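Local coordinates for protein exosome complex exonuclease RRP46 homolog (Oryza sativa Japonica Group, PDB 3HKM) that is a probable RNase PH-family component of the RNA-degrading exosome that binds double-stranded DNA and single-stranded RNA and cleaves DNA hydrolytically and RNA phosphorolytically in vitro, at residues A[195-200]-A[206-211]; A[114-119]-A[166-171]; A[151-156]-A[212-217]; A[7-10]-A[14-17]. All blocks are in the same frame, centred on the assembly; numbering follows the deposited sequence.

Contact 1 (A[195-200]-A[206-211]); sequences ITSITH and EDYFSC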
loop_
_atom_site.group_PDB
_atom_site.type_symbol
_atom_site.label_atom_id
_atom_site.label_comp_id
_atom_site.label_asym_id
_atom_site.label_seq_id
_atom_site.Cartn_x
_atom_site.Cartn_y
_atom_site.Cartn_z
ATOM N N ILE A 195 -10.446 -3.822 3.796
ATOM C CA ILE A 195 -9.894 -2.807 4.695
ATOM C C ILE A 195 -10.406 -1.436 4.270
ATOM O O ILE A 195 -11.393 -0.936 4.816
ATOM C CB ILE A 195 -8.342 -2.831 4.696
ATOM C CG1 ILE A 195 -7.826 -4.209 5.128
ATOM C CG2 ILE A 195 -7.772 -1.759 5.611
ATOM C CD1 ILE A 195 -6.333 -4.282 5.320
ATOM N N THR A 196 -9.744 -0.841 3.279
ATOM C CA THR A 196 -10.179 0.432 2.697
ATOM C C THR A 196 -10.382 0.295 1.179
ATOM O O THR A 196 -9.772 -0.565 0.536
ATOM C CB THR A 196 -9.157 1.585 2.964
ATOM O OG1 THR A 196 -7.911 1.285 2.331
ATOM C CG2 THR A 196 -8.906 1.795 4.455
ATOM N N SER A 197 -11.250 1.128 0.611
ATOM C CA SER A 197 -11.337 1.251 -0.839
ATOM C C SER A 197 -11.622 2.693 -1.216
ATOM O O SER A 197 -12.480 3.344 -0.626
ATOM C CB SER A 197 -12.412 0.337 -1.424
ATOM O OG SER A 197 -13.588 1.064 -1.693
ATOM N N ILE A 198 -10.880 3.196 -2.192
ATOM C CA ILE A 198 -11.106 4.547 -2.687
ATOM C C ILE A 198 -11.148 4.554 -4.208
ATOM O O ILE A 198 -10.226 4.076 -4.863
ATOM C CB ILE A 198 -10.085 5.569 -2.110
ATOM C CG1 ILE A 198 -10.057 6.845 -2.947
ATOM C CG2 ILE A 198 -8.714 4.957 -1.977
ATOM C CD1 ILE A 198 -9.453 8.028 -2.218
ATOM N N THR A 199 -12.247 5.066 -4.760
ATOM C CA THR A 199 -12.437 5.064 -6.203
ATOM C C THR A 199 -12.252 6.465 -6.764
ATOM O O THR A 199 -12.481 7.455 -6.074
ATOM C CB THR A 199 -13.817 4.513 -6.600
ATOM O OG1 THR A 199 -14.841 5.326 -6.015
ATOM C CG2 THR A 199 -13.978 3.072 -6.117
ATOM N N HIS A 200 -11.817 6.533 -8.017
ATOM C CA HIS A 200 -11.565 7.803 -8.683
ATOM C C HIS A 200 -12.193 7.787 -10.064
ATOM O O HIS A 200 -11.826 6.968 -10.908
ATOM C CB HIS A 200 -10.062 8.055 -8.827
ATOM C CG HIS A 200 -9.330 8.184 -7.523
ATOM N ND1 HIS A 200 -9.263 9.367 -6.819
ATOM C CD2 HIS A 200 -8.614 7.281 -6.811
ATOM C CE1 HIS A 200 -8.543 9.188 -5.726
ATOM N NE2 HIS A 200 -8.140 7.930 -5.696
ATOM N N GLU A 206 -21.870 -1.839 -10.446
ATOM C CA GLU A 206 -21.456 -3.059 -11.137
ATOM C C GLU A 206 -19.948 -3.041 -11.383
ATOM O O GLU A 206 -19.262 -4.030 -11.137
ATOM C CB GLU A 206 -22.218 -3.225 -12.452
ATOM C CG GLU A 206 -23.713 -2.954 -12.330
ATOM C CD GLU A 206 -24.052 -1.498 -12.538
ATOM O OE1 GLU A 206 -24.013 -1.048 -13.707
ATOM O OE2 GLU A 206 -24.366 -0.808 -11.545
ATOM N N ASP A 207 -19.440 -1.904 -11.853
ATOM C CA ASP A 207 -17.997 -1.709 -12.017
ATOM C C ASP A 207 -17.271 -2.025 -10.716
ATOM O O ASP A 207 -16.329 -2.813 -10.693
ATOM C CB ASP A 207 -17.681 -0.264 -12.414
ATOM C CG ASP A 207 -17.921 0.007 -13.882
ATOM O OD1 ASP A 207 -18.128 -0.967 -14.633
ATOM O OD2 ASP A 207 -17.900 1.198 -14.280
ATOM N N TYR A 208 -17.725 -1.388 -9.638
ATOM C CA TYR A 208 -17.139 -1.542 -8.314
ATOM C C TYR A 208 -17.042 -2.999 -7.864
ATOM O O TYR A 208 -16.021 -3.409 -7.319
ATOM C CB TYR A 208 -17.933 -0.717 -7.295
ATOM C CG TYR A 208 -17.361 -0.706 -5.890
ATOM C CD1 TYR A 208 -16.036 -0.341 -5.654
ATOM C CD2 TYR A 208 -18.156 -1.030 -4.791
ATOM C CE1 TYR A 208 -15.516 -0.316 -4.366
ATOM C CE2 TYR A 208 -17.642 -1.006 -3.494
ATOM C CZ TYR A 208 -16.320 -0.649 -3.291
ATOM O OH TYR A 208 -15.812 -0.618 -2.010
ATOM N N PHE A 209 -18.095 -3.785 -8.075
ATOM C CA PHE A 209 -18.035 -5.190 -7.665
ATOM C C PHE A 209 -17.068 -6.010 -8.509
ATOM O O PHE A 209 -16.395 -6.903 -7.991
ATOM C CB PHE A 209 -19.398 -5.884 -7.659
ATOM C CG PHE A 209 -19.292 -7.392 -7.590
ATOM C CD1 PHE A 209 -18.769 -8.011 -6.455
ATOM C CD2 PHE A 209 -19.672 -8.186 -8.666
ATOM C CE1 PHE A 209 -18.653 -9.391 -6.393
ATOM C CE2 PHE A 209 -19.559 -9.561 -8.608
ATOM C CZ PHE A 209 -19.051 -10.163 -7.471
ATOM N N SER A 210 -17.012 -5.732 -9.806
ATOM C CA SER A 210 -16.057 -6.427 -10.656
ATOM C C SER A 210 -14.642 -6.194 -10.125
ATOM O O SER A 210 -13.840 -7.123 -10.050
ATOM C CB SER A 210 -16.179 -5.972 -12.112
ATOM O OG SER A 210 -15.313 -6.724 -12.951
ATOM N N CYS A 211 -14.354 -4.956 -9.736
ATOM C CA CYS A 211 -13.052 -4.590 -9.182
ATOM C C CYS A 211 -12.708 -5.377 -7.919
ATOM O O CYS A 211 -11.601 -5.899 -7.789
ATOM C CB CYS A 211 -12.996 -3.092 -8.879
ATOM S SG CYS A 211 -12.738 -2.014 -10.314
#
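The Y208 ring is the one flat group carrying this contact. S197 OG lies at its edge, near the ring plane, next to the phenol oxygen, while T199 CG2 approaches obliquely from the strand. A hydrogen bond of 2.8 Å joins S197 OG to Y208 OH, and either hydroxyl could be the donor. The serine oxygen S197 OG is also 3.6 Å from Y208 CE1, and S197 CB stands the same 3.6 Å from Y208 OH. Further back toward the helix, T199 CG2 meets the ring obliquely, 4.0 Å from Y208 CD1 and 4.1 Å from Y208 CE1, the two side chains crossing at about a right angle. With CG anti to its backbone N (chi1 -176°), Y208 sends its ring off the helix surface toward the strand and spans a CA separation of 8.4 Å from T199. T199 has its hydroxyl between the backbone N and the carbonyl carbon (chi1 60°), which turns the methyl CG2 toward the tyrosine. S197 and T199 are two apart on a strand and therefore look to the same side, whereas I198 between them points away. L169 and A167 of the neighbouring strand lie beside S197 and T199. A single polar bond with one methyl contact thus joins an outermost strand of the four-stranded antiparallel sheet, across a tight strand-to-helix connection, to the first turns of the C-terminal helix that covers this sheet in the RNase PH fold.

Contact 2 (A[114-119]-A[166-171]); sequences SLLPCA and FAHLVF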
loop_
_atom_site.group_PDB
_atom_site.type_symbol
_atom_site.label_atom_id
_atom_site.label_comp_id
_atom_site.label_asym_id
_atom_site.label_seq_id
_atom_site.Cartn_x
_atom_site.Cartn_y
_atom_site.Cartn_z
ATOM N N SER A 114 -0.037 2.838 -10.040
ATOM C CA SER A 114 -0.447 2.143 -8.813
ATOM C C SER A 114 0.469 2.470 -7.628
ATOM O O SER A 114 0.894 1.579 -6.895
ATOM C CB SER A 114 -0.540 0.630 -9.039
ATOM O OG SER A 114 -1.621 0.312 -9.892
ATOM N N LEU A 115 0.762 3.755 -7.447
ATOM C CA LEU A 115 1.711 4.202 -6.426
ATOM C C LEU A 115 1.207 4.017 -4.991
ATOM O O LEU A 115 1.966 3.633 -4.104
ATOM C CB LEU A 115 2.103 5.664 -6.657
ATOM C CG LEU A 115 3.237 6.167 -5.760
ATOM C CD1 LEU A 115 4.481 5.301 -5.937
ATOM C CD2 LEU A 115 3.551 7.635 -6.032
ATOM N N LEU A 116 -0.069 4.290 -4.757
ATOM C CA LEU A 116 -0.610 4.153 -3.412
ATOM C C LEU A 116 -0.759 2.667 -3.037
ATOM O O LEU A 116 -0.396 2.263 -1.923
ATOM C CB LEU A 116 -1.929 4.919 -3.282
ATOM C CG LEU A 116 -2.442 5.303 -1.891
ATOM C CD1 LEU A 116 -3.764 4.632 -1.573
ATOM C CD2 LEU A 116 -1.401 5.055 -0.797
ATOM N N PRO A 117 -1.290 1.845 -3.959
ATOM C CA PRO A 117 -1.306 0.406 -3.671
ATOM C C PRO A 117 0.104 -0.157 -3.472
ATOM O O PRO A 117 0.303 -1.017 -2.615
ATOM C CB PRO A 117 -1.948 -0.190 -4.927
ATOM C CG PRO A 117 -2.823 0.882 -5.435
ATOM C CD PRO A 117 -2.069 2.167 -5.168
ATOM N N CYS A 118 1.073 0.322 -4.246
ATOM C CA CYS A 118 2.450 -0.128 -4.083
ATOM C C CYS A 118 2.996 0.286 -2.713
ATOM O O CYS A 118 3.573 -0.540 -1.987
ATOM C CB CYS A 118 3.341 0.425 -5.197
ATOM S SG CYS A 118 5.087 -0.069 -5.092
ATOM N N ALA A 119 2.808 1.561 -2.362
ATOM C CA ALA A 119 3.275 2.083 -1.077
ATOM C C ALA A 119 2.634 1.347 0.093
ATOM O O ALA A 119 3.278 1.102 1.107
ATOM C CB ALA A 119 3.005 3.581 -0.980
ATOM N N PHE A 166 -11.416 3.954 -11.786
ATOM C CA PHE A 166 -10.553 3.019 -11.083
ATOM C C PHE A 166 -10.681 3.051 -9.562
ATOM O O PHE A 166 -11.261 3.967 -8.989
ATOM C CB PHE A 166 -9.093 3.115 -11.555
ATOM C CG PHE A 166 -8.464 4.458 -11.365
ATOM C CD1 PHE A 166 -8.202 5.271 -12.458
ATOM C CD2 PHE A 166 -8.094 4.890 -10.103
ATOM C CE1 PHE A 166 -7.601 6.505 -12.292
ATOM C CE2 PHE A 166 -7.490 6.128 -9.924
ATOM C CZ PHE A 166 -7.242 6.937 -11.022
ATOM N N ALA A 167 -10.153 2.016 -8.927
ATOM C CA ALA A 167 -10.307 1.844 -7.500
ATOM C C ALA A 167 -8.979 1.432 -6.889
ATOM O O ALA A 167 -8.227 0.668 -7.475
ATOM C CB ALA A 167 -11.363 0.794 -7.220
ATOM N N HIS A 168 -8.685 1.962 -5.712
ATOM C CA HIS A 168 -7.600 1.428 -4.909
ATOM C C HIS A 168 -8.213 0.497 -3.884
ATOM O O HIS A 168 -8.890 0.949 -2.969
ATOM C CB HIS A 168 -6.839 2.547 -4.205
ATOM C CG HIS A 168 -6.041 3.413 -5.132
ATOM N ND1 HIS A 168 -5.672 4.702 -4.814
ATOM C CD2 HIS A 168 -5.552 3.176 -6.373
ATOM C CE1 HIS A 168 -4.981 5.220 -5.817
ATOM N NE2 HIS A 168 -4.894 4.314 -6.774
ATOM N N LEU A 169 -8.004 -0.805 -4.048
ATOM C CA LEU A 169 -8.546 -1.764 -3.089
ATOM C C LEU A 169 -7.445 -2.324 -2.203
ATOM O O LEU A 169 -6.318 -2.539 -2.645
ATOM C CB LEU A 169 -9.293 -2.907 -3.789
ATOM C CG LEU A 169 -10.411 -2.519 -4.767
ATOM C CD1 LEU A 169 -11.001 -3.761 -5.431
ATOM C CD2 LEU A 169 -11.501 -1.681 -4.097
ATOM N N VAL A 170 -7.778 -2.533 -0.938
ATOM C CA VAL A 170 -6.856 -3.165 -0.019
ATOM C C VAL A 170 -7.595 -4.218 0.793
ATOM O O VAL A 170 -8.574 -3.943 1.484
ATOM C CB VAL A 170 -6.016 -2.131 0.809
ATOM C CG1 VAL A 170 -6.594 -0.731 0.675
ATOM C CG2 VAL A 170 -5.832 -2.571 2.259
ATOM N N PHE A 171 -7.132 -5.449 0.627
ATOM C CA PHE A 171 -7.797 -6.605 1.182
ATOM C C PHE A 171 -7.046 -7.073 2.412
ATOM O O PHE A 171 -5.819 -7.001 2.455
ATOM C CB PHE A 171 -7.846 -7.720 0.138
ATOM C CG PHE A 171 -8.279 -7.260 -1.225
ATOM C CD1 PHE A 171 -9.589 -7.427 -1.646
ATOM C CD2 PHE A 171 -7.379 -6.665 -2.088
ATOM C CE1 PHE A 171 -9.989 -7.010 -2.902
ATOM C CE2 PHE A 171 -7.778 -6.246 -3.344
ATOM C CZ PHE A 171 -9.086 -6.421 -3.746
#
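A CH-pi contact brings P117 against H168: P117 CD sits 4.0 Å from the centroid of the imidazole, 17° off the ring normal, over one face but displaced toward the rim. P117 CG adds a contact of 3.7 Å to H168 CD2, and the two side chains cross at about a right angle. Van der Waals contacts from L116 complete the meeting. L116 CD1 comes obliquely to within 3.8 Å of H168 ND1, and L116 CB is 4.0 Å from H168 CE1. H168 holds CG anti to its carbonyl carbon (chi1 -69°), which carries the ring off the strand toward the start of helix 115-130. Here two helices of the RNase PH fold share one face of the four-stranded antiparallel sheet, for Y80 of helix 77-91 also touches both L116 and H168, whereas the next residue on the strand, L169, points to the other face and helix 205-229. An alanine in place of H168 is likely to open a gap beside the P117 ring and take away the imidazole that L116 CD1 rests against. Hydrogen bonds do not cross between the two segments; the first helical turn is closed by C118 N to S114 O, while S114 OG bonds to the carbonyl oxygen of T155.

Contact 3 (A[151-156]-A[212-217]); sequences VILDTN and IERGLA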
loop_
_atom_site.group_PDB
_atom_site.type_symbol
_atom_site.label_atom_id
_atom_site.label_comp_id
_atom_site.label_asym_id
_atom_site.label_seq_id
_atom_site.Cartn_x
_atom_site.Cartn_y
_atom_site.Cartn_z
ATOM N N VAL A 151 -12.276 -4.994 -16.378
ATOM C CA VAL A 151 -11.425 -4.619 -15.258
ATOM C C VAL A 151 -9.972 -4.994 -15.494
ATOM O O VAL A 151 -9.661 -6.095 -15.936
ATOM C CB VAL A 151 -11.901 -5.225 -13.932
ATOM C CG1 VAL A 151 -10.725 -5.410 -12.979
ATOM C CG2 VAL A 151 -12.957 -4.331 -13.308
ATOM N N ILE A 152 -9.095 -4.051 -15.185
ATOM C CA ILE A 152 -7.661 -4.203 -15.353
ATOM C C ILE A 152 -6.995 -4.124 -13.972
ATOM O O ILE A 152 -7.350 -3.275 -13.162
ATOM C CB ILE A 152 -7.139 -3.116 -16.324
ATOM C CG1 ILE A 152 -6.876 -3.722 -17.703
ATOM C CG2 ILE A 152 -5.884 -2.468 -15.812
ATOM C CD1 ILE A 152 -7.946 -4.661 -18.168
ATOM N N LEU A 153 -6.059 -5.030 -13.691
ATOM C CA LEU A 153 -5.389 -5.058 -12.387
ATOM C C LEU A 153 -3.977 -4.478 -12.443
ATOM O O LEU A 153 -3.213 -4.759 -13.373
ATOM C CB LEU A 153 -5.355 -6.483 -11.815
ATOM C CG LEU A 153 -6.721 -7.130 -11.572
ATOM C CD1 LEU A 153 -6.575 -8.505 -10.945
ATOM C CD2 LEU A 153 -7.593 -6.229 -10.705
ATOM N N ASP A 154 -3.639 -3.664 -11.445
ATOM C CA ASP A 154 -2.310 -3.073 -11.332
ATOM C C ASP A 154 -1.968 -2.220 -12.553
ATOM O O ASP A 154 -1.077 -2.545 -13.331
ATOM C CB ASP A 154 -1.268 -4.172 -11.150
ATOM C CG ASP A 154 0.035 -3.660 -10.546
ATOM O OD1 ASP A 154 0.026 -2.621 -9.849
ATOM O OD2 ASP A 154 1.069 -4.331 -10.756
ATOM N N THR A 155 -2.694 -1.123 -12.710
ATOM C CA THR A 155 -2.488 -0.220 -13.829
ATOM C C THR A 155 -1.159 0.506 -13.715
ATOM O O THR A 155 -0.669 0.760 -12.618
ATOM C CB THR A 155 -3.583 0.853 -13.872
ATOM O OG1 THR A 155 -3.694 1.447 -12.578
ATOM C CG2 THR A 155 -4.910 0.244 -14.260
ATOM N N ASN A 156 -0.592 0.855 -14.864
ATOM C CA ASN A 156 0.608 1.673 -14.908
ATOM C C ASN A 156 0.279 3.152 -15.129
ATOM O O ASN A 156 -0.876 3.559 -15.019
ATOM C CB ASN A 156 1.582 1.148 -15.968
ATOM C CG ASN A 156 0.945 1.013 -17.338
ATOM O OD1 ASN A 156 -0.164 1.489 -17.573
ATOM N ND2 ASN A 156 1.650 0.358 -18.253
ATOM N N ILE A 212 -13.650 -5.448 -6.985
ATOM C CA ILE A 212 -13.427 -6.180 -5.745
ATOM C C ILE A 212 -13.360 -7.681 -6.004
ATOM O O ILE A 212 -12.525 -8.378 -5.427
ATOM C CB ILE A 212 -14.483 -5.840 -4.659
ATOM C CG1 ILE A 212 -15.886 -6.218 -5.121
ATOM C CG2 ILE A 212 -14.435 -4.360 -4.309
ATOM C CD1 ILE A 212 -16.987 -5.523 -4.335
ATOM N N GLU A 213 -14.236 -8.168 -6.878
ATOM C CA GLU A 213 -14.223 -9.564 -7.300
ATOM C C GLU A 213 -12.877 -9.928 -7.914
ATOM O O GLU A 213 -12.264 -10.942 -7.573
ATOM C CB GLU A 213 -15.316 -9.804 -8.344
ATOM C CG GLU A 213 -15.044 -10.998 -9.242
ATOM C CD GLU A 213 -15.524 -10.792 -10.671
ATOM O OE1 GLU A 213 -16.742 -10.563 -10.877
ATOM O OE2 GLU A 213 -14.674 -10.874 -11.588
ATOM N N ARG A 214 -12.428 -9.091 -8.838
ATOM C CA ARG A 214 -11.206 -9.348 -9.576
ATOM C C ARG A 214 -10.001 -9.221 -8.651
ATOM O O ARG A 214 -9.174 -10.119 -8.572
ATOM C CB ARG A 214 -11.097 -8.368 -10.745
ATOM C CG ARG A 214 -10.109 -8.770 -11.823
ATOM C CD ARG A 214 -10.694 -9.868 -12.689
ATOM N NE ARG A 214 -9.758 -10.320 -13.712
ATOM C CZ ARG A 214 -9.676 -9.788 -14.927
ATOM N NH1 ARG A 214 -10.467 -8.776 -15.270
ATOM N NH2 ARG A 214 -8.801 -10.267 -15.803
ATOM N N GLY A 215 -9.908 -8.095 -7.954
ATOM C CA GLY A 215 -8.789 -7.844 -7.065
ATOM C C GLY A 215 -8.607 -8.943 -6.043
ATOM O O GLY A 215 -7.506 -9.434 -5.845
ATOM N N LEU A 216 -9.694 -9.338 -5.395
ATOM C CA LEU A 216 -9.642 -10.373 -4.368
ATOM C C LEU A 216 -8.929 -11.638 -4.833
ATOM O O LEU A 216 -7.960 -12.068 -4.211
ATOM C CB LEU A 216 -11.048 -10.732 -3.896
ATOM C CG LEU A 216 -11.093 -11.716 -2.731
ATOM C CD1 LEU A 216 -10.662 -11.035 -1.439
ATOM C CD2 LEU A 216 -12.488 -12.305 -2.596
ATOM N N ALA A 217 -9.414 -12.235 -5.917
ATOM C CA ALA A 217 -8.861 -13.492 -6.431
ATOM C C ALA A 217 -7.428 -13.358 -6.945
ATOM O O ALA A 217 -6.743 -14.360 -7.164
ATOM C CB ALA A 217 -9.761 -14.066 -7.517
#
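Edge strand 151-153 of the four-stranded antiparallel sheet lies under the C-terminal helix 205-229 of the RNase PH fold, with V151 and L153 gripping the base of R214. The axes of strand 151-153 and helix segment 212-217 approach to 9.0 Å and run nearly the same way, 29° apart. V151 and L153, alternate residues on the strand, both point at the helix, and the aliphatic part of R214 is received by the pair of them. V151 CG1 is 3.6 Å from R214 CG, while L153 meets the same carbon with both methyls, CD1 and CD2 each standing 3.7 Å from it. R214 CG is trans to the main-chain nitrogen (chi1 -163°), and the chain then bends at chi2 (76°), which turns its remainder past V151, the two side chains running past one another head to tail. R214 NH1 ends 2.9 Å from V151 O, which lies oblique to the guanidinium. P11 and N12 of the N-terminal loop also touch R214, and P11 is bonded through its backbone to L153. At the next helix residue, which has no side chain, L153 CD2 comes up against the main chain itself, 4.1 Å from G215 N.

Contact 4 (A[7-10]-A[14-17]); sequences DGRN and LRPF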
loop_
_atom_site.group_PDB
_atom_site.type_symbol
_atom_site.label_atom_id
_atom_site.label_comp_id
_atom_site.label_asym_id
_atom_site.label_seq_id
_atom_site.Cartn_x
_atom_site.Cartn_y
_atom_site.Cartn_z
ATOM N N ASP A 7 1.445 -3.231 -22.458
ATOM C CA ASP A 7 2.675 -3.813 -21.929
ATOM C C ASP A 7 2.732 -5.327 -22.094
ATOM O O ASP A 7 3.762 -5.947 -21.818
ATOM C CB ASP A 7 2.899 -3.413 -20.464
ATOM C CG ASP A 7 1.713 -3.733 -19.582
ATOM O OD1 ASP A 7 0.679 -3.026 -19.669
ATOM O OD2 ASP A 7 1.826 -4.684 -18.786
ATOM N N GLY A 8 1.631 -5.919 -22.541
ATOM C CA GLY A 8 1.612 -7.338 -22.841
ATOM C C GLY A 8 1.002 -8.179 -21.743
ATOM O O GLY A 8 1.002 -9.412 -21.813
ATOM N N ARG A 9 0.480 -7.519 -20.717
ATOM C CA ARG A 9 -0.224 -8.227 -19.656
ATOM C C ARG A 9 -1.684 -8.432 -20.035
ATOM O O ARG A 9 -2.232 -7.693 -20.848
ATOM C CB ARG A 9 -0.132 -7.457 -18.337
ATOM C CG ARG A 9 1.269 -7.354 -17.786
ATOM C CD ARG A 9 1.279 -6.762 -16.400
ATOM N NE ARG A 9 0.651 -5.446 -16.327
ATOM C CZ ARG A 9 1.278 -4.324 -15.987
ATOM N NH1 ARG A 9 2.580 -4.341 -15.696
ATOM N NH2 ARG A 9 0.605 -3.180 -15.937
ATOM N N ASN A 10 -2.312 -9.447 -19.454
ATOM C CA ASN A 10 -3.759 -9.583 -19.567
ATOM C C ASN A 10 -4.440 -8.954 -18.351
ATOM O O ASN A 10 -3.805 -8.760 -17.309
ATOM C CB ASN A 10 -4.173 -11.047 -19.773
ATOM C CG ASN A 10 -3.813 -11.931 -18.596
ATOM O OD1 ASN A 10 -4.208 -11.665 -17.462
ATOM N ND2 ASN A 10 -3.065 -13.000 -18.865
ATOM N N LEU A 14 -0.923 -9.154 -12.543
ATOM C CA LEU A 14 -0.111 -8.250 -11.743
ATOM C C LEU A 14 1.289 -8.129 -12.349
ATOM O O LEU A 14 1.866 -9.115 -12.806
ATOM C CB LEU A 14 -0.020 -8.761 -10.301
ATOM C CG LEU A 14 -1.346 -9.008 -9.580
ATOM C CD1 LEU A 14 -1.124 -9.634 -8.206
ATOM C CD2 LEU A 14 -2.118 -7.700 -9.463
ATOM N N ARG A 15 1.836 -6.921 -12.371
ATOM C CA ARG A 15 3.188 -6.761 -12.883
ATOM C C ARG A 15 4.135 -7.457 -11.904
ATOM O O ARG A 15 3.774 -7.680 -10.746
ATOM C CB ARG A 15 3.528 -5.283 -13.087
ATOM C CG ARG A 15 3.910 -4.538 -11.838
ATOM C CD ARG A 15 3.059 -3.277 -11.668
ATOM N NE ARG A 15 3.371 -2.195 -12.586
ATOM C CZ ARG A 15 3.083 -0.921 -12.335
ATOM N NH1 ARG A 15 2.473 -0.582 -11.205
ATOM N NH2 ARG A 15 3.407 0.013 -13.209
ATOM N N PRO A 16 5.330 -7.846 -12.372
ATOM C CA PRO A 16 6.207 -8.593 -11.459
ATOM C C PRO A 16 6.597 -7.741 -10.247
ATOM O O PRO A 16 7.066 -6.618 -10.429
ATOM C CB PRO A 16 7.431 -8.899 -12.324
ATOM C CG PRO A 16 6.926 -8.799 -13.760
ATOM C CD PRO A 16 5.909 -7.699 -13.718
ATOM N N PHE A 17 6.382 -8.248 -9.037
ATOM C CA PHE A 17 6.814 -7.531 -7.833
ATOM C C PHE A 17 8.067 -8.145 -7.210
ATOM O O PHE A 17 8.422 -9.299 -7.478
ATOM C CB PHE A 17 5.695 -7.414 -6.791
ATOM C CG PHE A 17 4.889 -8.668 -6.623
ATOM C CD1 PHE A 17 3.859 -8.967 -7.504
ATOM C CD2 PHE A 17 5.155 -9.544 -5.587
ATOM C CE1 PHE A 17 3.115 -10.119 -7.363
ATOM C CE2 PHE A 17 4.415 -10.705 -5.436
ATOM C CZ PHE A 17 3.390 -10.993 -6.326
#
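R9 reaches from the N-terminal loop to the backbone and first side-chain carbons of R15. Its CB and CG lead out with CG anti to the carbonyl carbon (chi1 -65°), bringing R9 CD alongside the other segment, 4.0 Å from R15 CA and 4.3 Å from L14 C. A bend at chi3 turns the head group. R9 NE is 2.8 Å from D7 OD2, an electrostatic pairing without a directed N-H, and doubtful because OD2 is insecurely placed; D7 CG stands over the centre of one guanidinium face. R9 CZ is 3.8 Å from R15 CB. R9 NH1 lies obliquely to the R15 guanidinium, 3.9 Å from R15 NE, the two planes 77° apart. This closeness of like charges is probably eased by D7 near R9 and by D154, a salt-bridge partner of R15, whose N-H groups also bond the carbonyl oxygens of D112 and G113. With an alanine in place of R9, R15 CA and L14 C would probably lose the cover of R9 CD, while any loss to D7 is doubtful. The loop precedes strand 17-21: L14 leans on R221 and I222 of helix 205-229, and R15 is packed against Q35 of strand 29-35.

Starting from the N terminus, contact 4 closes first, a short loop between 7-10 and 14-17 just ahead of strand 17-21. Contact 2 opens next at 114-119 and closes at 166-171, bringing the start of helix 115-130 to the four-stranded sheet. Contact 3 opens at 151-156, before contact 2 has closed, and ends at 212-217, so the two cross. Contact 1, from 195-200 to 206-211, falls wholly within the span of contact 3 and shares helix 205-229 with it. That helix therefore meets both outermost strands of the sheet, while contact 2 lies on the opposite face. A salt bridge from D154 OD1 to R15 NH1 links contact 3 to contact 4.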